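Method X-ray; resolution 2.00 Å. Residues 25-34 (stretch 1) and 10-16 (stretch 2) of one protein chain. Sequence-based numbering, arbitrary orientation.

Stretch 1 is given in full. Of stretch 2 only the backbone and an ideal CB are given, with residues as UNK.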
# COMPACT_ATOMS: atom_id res chain seq x y z
N GLU A 25 3.54 23.12 0.10
CA GLU A 25 2.96 23.30 -1.23
C GLU A 25 1.61 22.63 -1.38
O GLU A 25 0.75 23.11 -2.15
CB GLU A 25 3.92 22.84 -2.33
CG GLU A 25 4.51 21.44 -2.16
CD GLU A 25 5.23 20.97 -3.42
OE1 GLU A 25 6.09 21.72 -3.95
OE2 GLU A 25 4.95 19.84 -3.87
N ALA A 26 1.38 21.52 -0.67
CA ALA A 26 0.08 20.87 -0.76
C ALA A 26 -0.98 21.77 -0.09
O ALA A 26 -2.08 21.96 -0.61
CB ALA A 26 0.11 19.50 -0.06
N LEU A 27 -0.64 22.29 1.09
CA LEU A 27 -1.55 23.17 1.83
C LEU A 27 -1.86 24.36 0.90
O LEU A 27 -3.02 24.68 0.65
CB LEU A 27 -0.87 23.66 3.12
CG LEU A 27 -0.67 22.67 4.29
CD1 LEU A 27 0.28 23.25 5.31
CD2 LEU A 27 -1.99 22.35 4.95
N ASP A 28 -0.80 24.97 0.36
CA ASP A 28 -0.93 26.10 -0.56
C ASP A 28 -1.83 25.76 -1.76
O ASP A 28 -2.82 26.46 -2.03
CB ASP A 28 0.45 26.51 -1.05
CG ASP A 28 0.44 27.81 -1.84
OD1 ASP A 28 1.46 28.12 -2.50
OD2 ASP A 28 -0.59 28.52 -1.80
N ALA A 29 -1.50 24.69 -2.47
CA ALA A 29 -2.26 24.27 -3.64
C ALA A 29 -3.76 24.16 -3.40
O ALA A 29 -4.56 24.65 -4.20
CB ALA A 29 -1.74 22.92 -4.15
N VAL A 30 -4.14 23.50 -2.32
CA VAL A 30 -5.54 23.29 -1.98
C VAL A 30 -6.23 24.60 -1.59
O VAL A 30 -7.43 24.77 -1.81
CB VAL A 30 -5.67 22.22 -0.84
CG1 VAL A 30 -7.01 22.32 -0.15
CG2 VAL A 30 -5.52 20.83 -1.45
N ARG A 31 -5.47 25.52 -1.01
CA ARG A 31 -6.04 26.79 -0.61
C ARG A 31 -6.28 27.66 -1.84
O ARG A 31 -7.26 28.41 -1.90
CB ARG A 31 -5.12 27.50 0.39
CG ARG A 31 -5.04 26.75 1.72
CD ARG A 31 -4.14 27.42 2.77
NE ARG A 31 -2.75 27.57 2.33
CZ ARG A 31 -1.71 27.61 3.15
NH1 ARG A 31 -0.48 27.76 2.66
NH2 ARG A 31 -1.89 27.50 4.46
N ARG A 32 -5.41 27.52 -2.83
CA ARG A 32 -5.51 28.30 -4.06
C ARG A 32 -6.43 27.72 -5.12
O ARG A 32 -6.75 28.38 -6.10
CB ARG A 32 -4.10 28.54 -4.64
CG ARG A 32 -3.25 29.43 -3.75
CD ARG A 32 -1.85 29.65 -4.32
NE ARG A 32 -1.08 30.59 -3.51
CZ ARG A 32 -1.36 31.90 -3.41
NH1 ARG A 32 -2.38 32.41 -4.08
NH2 ARG A 32 -0.61 32.68 -2.64
N ALA A 33 -6.89 26.49 -4.91
CA ALA A 33 -7.80 25.86 -5.87
C ALA A 33 -9.18 26.52 -5.75
O ALA A 33 -9.45 27.23 -4.79
CB ALA A 33 -7.90 24.37 -5.59
N ASP A 34 -10.04 26.28 -6.73
CA ASP A 34 -11.38 26.85 -6.70
C ASP A 34 -12.35 25.81 -6.17
O ASP A 34 -13.36 26.16 -5.54
CB ASP A 34 -11.81 27.30 -8.10
CG ASP A 34 -10.89 28.36 -8.68
OD1 ASP A 34 -10.69 29.40 -8.02
OD2 ASP A 34 -10.37 28.16 -9.80
N UNK A 10 -6.07 20.56 -13.22
CA UNK A 10 -6.32 19.54 -12.21
C UNK A 10 -5.11 19.38 -11.29
O UNK A 10 -3.97 19.27 -11.74
CB UNK A 10 -6.66 18.20 -12.87
N UNK A 11 -5.38 19.38 -9.99
CA UNK A 11 -4.32 19.21 -9.01
C UNK A 11 -4.55 17.91 -8.27
O UNK A 11 -5.55 17.76 -7.57
CB UNK A 11 -4.26 20.39 -8.04
N UNK A 12 -3.64 16.94 -8.45
CA UNK A 12 -3.72 15.66 -7.76
C UNK A 12 -2.80 15.83 -6.57
O UNK A 12 -1.58 15.76 -6.71
CB UNK A 12 -3.33 14.48 -8.65
N UNK A 13 -3.39 16.06 -5.40
CA UNK A 13 -2.63 16.35 -4.20
C UNK A 13 -2.54 15.26 -3.12
O UNK A 13 -3.56 14.78 -2.62
CB UNK A 13 -3.23 17.60 -3.56
N UNK A 14 -1.31 14.89 -2.75
CA UNK A 14 -1.12 13.92 -1.69
C UNK A 14 -1.14 14.71 -0.38
O UNK A 14 -0.42 15.69 -0.23
CB UNK A 14 0.18 13.13 -1.87
N UNK A 15 -1.97 14.29 0.56
CA UNK A 15 -2.11 14.99 1.83
C UNK A 15 -1.30 14.38 3.00
O UNK A 15 -1.28 14.94 4.09
CB UNK A 15 -3.59 15.02 2.21
N UNK A 16 -0.62 13.27 2.78
CA UNK A 16 0.10 12.64 3.89
C UNK A 16 -0.92 11.74 4.58
O UNK A 16 -2.11 11.85 4.30
CB UNK A 16 0.70 13.67 4.85

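Stretch 1 is mostly helix, and stretch 2 begins as a strand. Their N-to-C directions differ by 140°, and their axes approach to 8.7 Å. The helix offers mainly alanine and valine side chains to the strand.

Position 10 has no atom of stretch 1 within 5.5 Å of its ideal CB. Many residues would suit. The deposited residue is L10, which makes no contact with the helix.

Position 11 points its CA-to-CB bond toward the helix. Its ideal CB lies 5.3 Å from A29 CB, so a gap remains to be filled. A29 and A33 offer small methyl groups there. A leucine, isoleucine or methionine would suit; alanine would leave the gap. The deposited residue is L11, with chi1 m and chi2 t. Its CD1 lies 3.7 Å from A29 O, 4.0 Å from A29 CB and 4.4 Å from A33 CB.

At position 12 the ideal CB is out of reach of stretch 1, so the choice is open. The residue is L12, which does not touch the helix.

Position 13 again points toward the helix, and the backbones come close: the CA atoms of A26 and position 13 are 6.3 Å apart. The ideal CB is 4.5 Å from V30 CG2 and 5.2 Å from A26 CB. These neighbours are apolar, and the space is limited. Alanine, valine or perhaps threonine would suit. The deposited residue is V13, with chi1 t. Its CG1 packs 3.7 Å from A26 CB and 4.3 Å from V30 CG2.

Position 14 has a sideways ideal CB with no close atom of stretch 1. Nothing visible demands a particular side chain. The residue is G14. Its backbone still takes part: G14 O is 3.9 Å from A26 CB.

Position 15 also points sideways, and its ideal CB is out of contact. A short side chain would not reach the helix. A long apolar or aromatic one could bring its end near A26, L27 and V30. The residue is W15, with chi1 at -149°, between wells. Its CZ3 comes 3.5 Å from V30 CG2 and 4.1 Å from A26 CB, while CZ2 lies 4.0 Å from L27 CD2. A26 O meets the ring edge, 3.5 Å from CZ3. W15 has the largest area covered by the helix stretch.

Position 16 has phi/psi of 86/168. A CB would be jammed against the preceding carbonyl O, which calls for glycine. The residue is G16.

Stretch 2, residues 10-16: LLLVGWG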
# COMPACT_ATOMS: atom_id res chain seq x y z
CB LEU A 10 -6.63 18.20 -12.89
CG LEU A 10 -6.71 16.97 -11.99
CD1 LEU A 10 -7.88 17.08 -11.04
CD2 LEU A 10 -6.84 15.73 -12.85
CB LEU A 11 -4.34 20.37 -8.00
CG LEU A 11 -4.30 21.80 -8.54
CD1 LEU A 11 -4.17 22.79 -7.38
CD2 LEU A 11 -3.12 21.94 -9.50
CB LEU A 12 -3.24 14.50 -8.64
CG LEU A 12 -4.22 13.98 -9.69
CD1 LEU A 12 -3.71 12.64 -10.20
CD2 LEU A 12 -5.60 13.80 -9.08
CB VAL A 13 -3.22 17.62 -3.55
CG1 VAL A 13 -2.30 18.15 -2.46
CG2 VAL A 13 -3.47 18.69 -4.62
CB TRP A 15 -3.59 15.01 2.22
CG TRP A 15 -4.01 16.21 3.02
CD1 TRP A 15 -4.47 16.21 4.30
CD2 TRP A 15 -4.02 17.58 2.59
NE1 TRP A 15 -4.78 17.50 4.69
CE2 TRP A 15 -4.51 18.35 3.66
CE3 TRP A 15 -3.66 18.22 1.39
CZ2 TRP A 15 -4.65 19.74 3.58
CZ3 TRP A 15 -3.80 19.61 1.31
CH2 TRP A 15 -4.30 20.35 2.40
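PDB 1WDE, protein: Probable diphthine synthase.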